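Glycosyl hydrolase family 62 protein (Coprinopsis cinerea, PDB 5B6T) hydrolyses alpha-L-arabinofuranosidic bonds, probably releasing arabinose side groups from arabinoxylan in hemicellulose. Local coordinates at residues G219-R224 / D262-E267. Sequence-based numbering, arbitrary orientation.
Sequences GRRWFR and DISHGE. With CA (calcium ion), chain D.
Arg221 and Asp262 bring the backbones of 219-224 and 262-267 closest, their CA atoms 4.7 Å apart, and the two runs head the same way within 32°. The backbones share one hydrogen bond, Ile263 N to Arg221 O at 3.0 Å. Trp222 N and Ile263 O come near, but the N-H is badly aimed for a bond, and no ladder follows.

The Asp262 carboxylate does the rest of the pairing. Its OD1 accepts Arg221 N at 2.8 Å in a nearly straight bond (171°), met on the anti side and somewhat out of the carboxylate plane, and takes a further bond from a water. Asp262 OD2 offers its syn lone pair to Arg220 NH1, a salt bridge of 2.8 Å. The Arg220 chain bends at chi2 (-68°) and crosses the aspartate at about a right angle, CD lying against both carboxylate oxygens. An alanine at Asp262 would probably leave Arg220 NH1 without its charged mate and Arg221 N without its acceptor.

In the five-bladed beta-propeller of family 62, residues 221-224 begin a strand of one blade, whereas 262-264 runs toward the calcium ion before the chain turns a corner at His265 into the strand 266-268 of another. His265 NE2 binds the calcium ion at 2.1 Å, five waters completing six ligands.

Between the blades, Phe223 presents CE1 and CZ to the chain at the corner: Ser264 C and His265 N lie at the ring edge, His265 N 3.5 Å from CZ. On its CD1 side the ring meets Ile263 CG2 at 4.2 Å. Arg221 CB packs on Ser264 CB at 3.7 Å, while the Arg221 guanidinium turns away to salt bridges with Glu213 and Glu195; Glu213 also bonds Ser264 OG and His265 N.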
ATOM      1  N   GLY A 219      -4.018 -18.701  -9.182  1.00 11.13           N
ATOM      2  CA  GLY A 219      -3.361 -18.582  -7.892  1.00 11.12           C
ATOM      3  C   GLY A 219      -2.417 -17.394  -7.725  1.00 10.39           C
ATOM      4  O   GLY A 219      -1.812 -17.234  -6.658  1.00 11.11           O
ATOM      5  N   ARG A 220      -2.297 -16.548  -8.740  1.00 10.21           N
ATOM      6  CA  ARG A 220      -1.328 -15.451  -8.702  1.00  9.84           C
ATOM      7  C   ARG A 220      -1.966 -14.123  -8.295  1.00  9.29           C
ATOM      8  O   ARG A 220      -3.119 -13.842  -8.590  1.00  9.02           O
ATOM      9  CB  ARG A 220      -0.651 -15.307 -10.071  1.00 10.52           C
ATOM     10  CG  ARG A 220       0.136 -16.533 -10.529  1.00 10.90           C
ATOM     11  CD  ARG A 220       1.353 -16.744  -9.675  1.00 11.31           C
ATOM     12  NE  ARG A 220       2.094 -17.958 -10.041  1.00 12.62           N
ATOM     13  CZ  ARG A 220       3.156 -18.397  -9.380  1.00 13.32           C
ATOM     14  NH1 ARG A 220       3.656 -17.721  -8.342  1.00 13.04           N
ATOM     15  NH2 ARG A 220       3.741 -19.515  -9.775  1.00 14.28           N
ATOM     16  N   ARG A 221      -1.172 -13.296  -7.641  1.00  8.45           N
ATOM     17  CA  ARG A 221      -1.644 -11.989  -7.195  1.00  8.11           C
ATOM     18  C   ARG A 221      -1.765 -11.038  -8.384  1.00  7.89           C
ATOM     19  O   ARG A 221      -0.965 -11.055  -9.339  1.00  7.52           O
ATOM     20  CB  ARG A 221      -0.703 -11.389  -6.147  1.00  8.02           C
ATOM     21  CG  ARG A 221      -0.459 -12.271  -4.927  1.00  8.00           C
ATOM     22  CD  ARG A 221      -1.767 -12.764  -4.341  1.00  8.52           C
ATOM     23  NE  ARG A 221      -1.601 -13.491  -3.090  1.00  8.84           N
ATOM     24  CZ  ARG A 221      -1.762 -12.985  -1.872  1.00  8.80           C
ATOM     25  NH1 ARG A 221      -2.040 -11.694  -1.670  1.00  8.59           N
ATOM     26  NH2 ARG A 221      -1.631 -13.805  -0.812  1.00  9.44           N
ATOM     27  N   TRP A 222      -2.772 -10.186  -8.278  1.00  7.68           N
ATOM     28  CA  TRP A 222      -3.036  -9.161  -9.278  1.00  7.43           C
ATOM     29  C   TRP A 222      -3.876  -8.049  -8.684  1.00  7.51           C
ATOM     30  O   TRP A 222      -4.390  -8.197  -7.578  1.00  7.65           O
ATOM     31  CB  TRP A 222      -3.716  -9.755 -10.518  1.00  7.49           C
ATOM     32  CG  TRP A 222      -5.120 -10.307 -10.320  1.00  7.47           C
ATOM     33  CD1 TRP A 222      -5.488 -11.359  -9.544  1.00  7.57           C
ATOM     34  CD2 TRP A 222      -6.316  -9.818 -10.938  1.00  7.83           C
ATOM     35  NE1 TRP A 222      -6.845 -11.566  -9.656  1.00  8.29           N
ATOM     36  CE2 TRP A 222      -7.382 -10.623 -10.480  1.00  8.04           C
ATOM     37  CE3 TRP A 222      -6.591  -8.785 -11.842  1.00  8.10           C
ATOM     38  CZ2 TRP A 222      -8.692 -10.427 -10.898  1.00  8.24           C
ATOM     39  CZ3 TRP A 222      -7.876  -8.581 -12.246  1.00  8.42           C
ATOM     40  CH2 TRP A 222      -8.922  -9.406 -11.789  1.00  8.68           C
ATOM     41  N   PHE A 223      -4.028  -6.952  -9.426  1.00  7.22           N
ATOM     42  CA  PHE A 223      -4.820  -5.801  -9.007  1.00  7.15           C
ATOM     43  C   PHE A 223      -6.012  -5.506  -9.872  1.00  7.56           C
ATOM     44  O   PHE A 223      -5.913  -5.516 -11.101  1.00  7.20           O
ATOM     45  CB  PHE A 223      -3.956  -4.510  -8.902  1.00  7.12           C
ATOM     46  CG  PHE A 223      -3.128  -4.505  -7.666  1.00  7.04           C
ATOM     47  CD1 PHE A 223      -1.867  -5.131  -7.654  1.00  7.33           C
ATOM     48  CD2 PHE A 223      -3.648  -4.011  -6.497  1.00  7.07           C
ATOM     49  CE1 PHE A 223      -1.133  -5.171  -6.491  1.00  7.92           C
ATOM     50  CE2 PHE A 223      -2.918  -4.078  -5.324  1.00  7.16           C
ATOM     51  CZ  PHE A 223      -1.677  -4.680  -5.321  1.00  7.41           C
ATOM     52  N   ARG A 224      -7.119  -5.207  -9.190  1.00  7.85           N
ATOM     53  CA  ARG A 224      -8.337  -4.693  -9.802  1.00  8.07           C
ATOM     54  C   ARG A 224      -8.462  -3.224  -9.521  1.00  8.13           C
ATOM     55  O   ARG A 224      -7.884  -2.727  -8.561  1.00  7.81           O
ATOM     56  CB  ARG A 224      -9.548  -5.452  -9.259  1.00  8.11           C
ATOM     57  CG  ARG A 224      -9.480  -6.955  -9.542  1.00  8.64           C
ATOM     58  CD  ARG A 224     -10.602  -7.744  -8.906  1.00  8.98           C
ATOM     59  NE  ARG A 224     -11.907  -7.454  -9.493  1.00  9.43           N
ATOM     60  CZ  ARG A 224     -13.073  -7.538  -8.841  1.00  9.98           C
ATOM     61  NH1 ARG A 224     -13.114  -7.931  -7.564  1.00  9.81           N
ATOM     62  NH2 ARG A 224     -14.204  -7.237  -9.464  1.00 10.18           N
ATOM     63  N   ASP A 262       3.500 -12.732 -10.065  1.00  9.38           N
ATOM     64  CA  ASP A 262       2.633 -12.095  -9.093  1.00  8.83           C
ATOM     65  C   ASP A 262       2.885 -10.608  -9.098  1.00  8.52           C
ATOM     66  O   ASP A 262       4.057 -10.177  -9.060  1.00  8.45           O
ATOM     67  CB  ASP A 262       2.933 -12.627  -7.695  1.00  8.98           C
ATOM     68  CG  ASP A 262       2.558 -14.078  -7.527  1.00  9.12           C
ATOM     69  OD1 ASP A 262       1.394 -14.346  -7.158  1.00  9.19           O
ATOM     70  OD2 ASP A 262       3.442 -14.967  -7.750  1.00  9.66           O
ATOM     71  N   ILE A 263       1.788  -9.834  -9.145  1.00  8.00           N
ATOM     72  CA  ILE A 263       1.851  -8.387  -8.971  1.00  8.17           C
ATOM     73  C   ILE A 263       1.066  -8.111  -7.706  1.00  7.68           C
ATOM     74  O   ILE A 263      -0.160  -8.241  -7.685  1.00  8.11           O
ATOM     75  CB  ILE A 263       1.259  -7.582 -10.164  1.00  8.82           C
ATOM     76  CG1 ILE A 263       1.831  -8.059 -11.489  1.00  9.61           C
ATOM     77  CG2 ILE A 263       1.510  -6.108  -9.939  1.00  8.64           C
ATOM     78  CD1 ILE A 263       3.336  -7.919 -11.674  1.00  9.49           C
ATOM     79  N   SER A 264       1.797  -7.815  -6.634  1.00  7.21           N
ATOM     80  CA  SER A 264       1.215  -7.779  -5.302  1.00  6.98           C
ATOM     81  C   SER A 264       1.527  -6.451  -4.563  1.00  6.97           C
ATOM     82  O   SER A 264       2.325  -5.633  -5.048  1.00  7.72           O
ATOM     83  CB  SER A 264       1.670  -9.060  -4.571  1.00  6.90           C
ATOM     84  OG  SER A 264       1.219  -9.178  -3.235  1.00  6.48           O
ATOM     85  N   HIS A 265       0.851  -6.283  -3.416  1.00  6.79           N
ATOM     86  CA  HIS A 265       0.845  -5.113  -2.534  1.00  6.50           C
ATOM     87  C   HIS A 265       1.816  -4.015  -2.875  1.00  6.47           C
ATOM     88  O   HIS A 265       3.002  -4.146  -2.635  1.00  7.40           O
ATOM     89  CB  HIS A 265       1.061  -5.561  -1.091  1.00  6.28           C
ATOM     90  CG  HIS A 265       0.660  -4.528  -0.098  1.00  6.34           C
ATOM     91  ND1 HIS A 265       0.012  -4.820   1.085  1.00  6.73           N
ATOM     92  CD2 HIS A 265       0.761  -3.180  -0.151  1.00  6.57           C
ATOM     93  CE1 HIS A 265      -0.241  -3.695   1.726  1.00  6.56           C
ATOM     94  NE2 HIS A 265       0.212  -2.686   1.006  1.00  6.69           N
ATOM     95  N   GLY A 266       1.294  -2.951  -3.477  1.00  6.45           N
ATOM     96  CA  GLY A 266       2.106  -1.846  -3.932  1.00  6.55           C
ATOM     97  C   GLY A 266       1.510  -0.470  -3.685  1.00  6.44           C
ATOM     98  O   GLY A 266       0.564  -0.289  -2.897  1.00  7.04           O
ATOM     99  N   GLU A 267       2.087   0.530  -4.370  1.00  6.38           N
ATOM    100  CA  GLU A 267       1.633   1.928  -4.302  1.00  6.14           C
ATOM    101  C   GLU A 267       2.018   2.632  -5.575  1.00  6.43           C
ATOM    102  O   GLU A 267       3.115   2.372  -6.131  1.00  6.28           O
ATOM    103  CB  GLU A 267       2.243   2.696  -3.115  1.00  6.08           C
ATOM    104  CG  GLU A 267       1.281   2.873  -1.924  1.00  5.98           C
ATOM    105  CD  GLU A 267       1.791   3.782  -0.840  1.00  6.04           C
ATOM    106  OE1 GLU A 267       2.478   4.770  -1.171  1.00  5.74           O
ATOM    107  OE2 GLU A 267       1.525   3.499   0.361  1.00  5.99           O
TER
HETATM  108 CA    CA D 501       0.062  -0.574   1.386  1.00  9.58          CA
HETATM  109  O   HOH W   1       1.392 -16.638  -5.671  1.00 19.17           O
HETATM  110  O   HOH W   2      -1.478  -0.507  -0.100  1.00  7.14           O
HETATM  111  O   HOH W   3       0.098   1.469   1.785  1.00  6.38           O
HETATM  112  O   HOH W   4      -1.341  -0.828   2.874  1.00  7.49           O
HETATM  113  O   HOH W   5       1.359  -0.246  -0.222  1.00  6.35           O
HETATM  114  O   HOH W   6       1.727  -0.736   2.772  1.00  6.30           O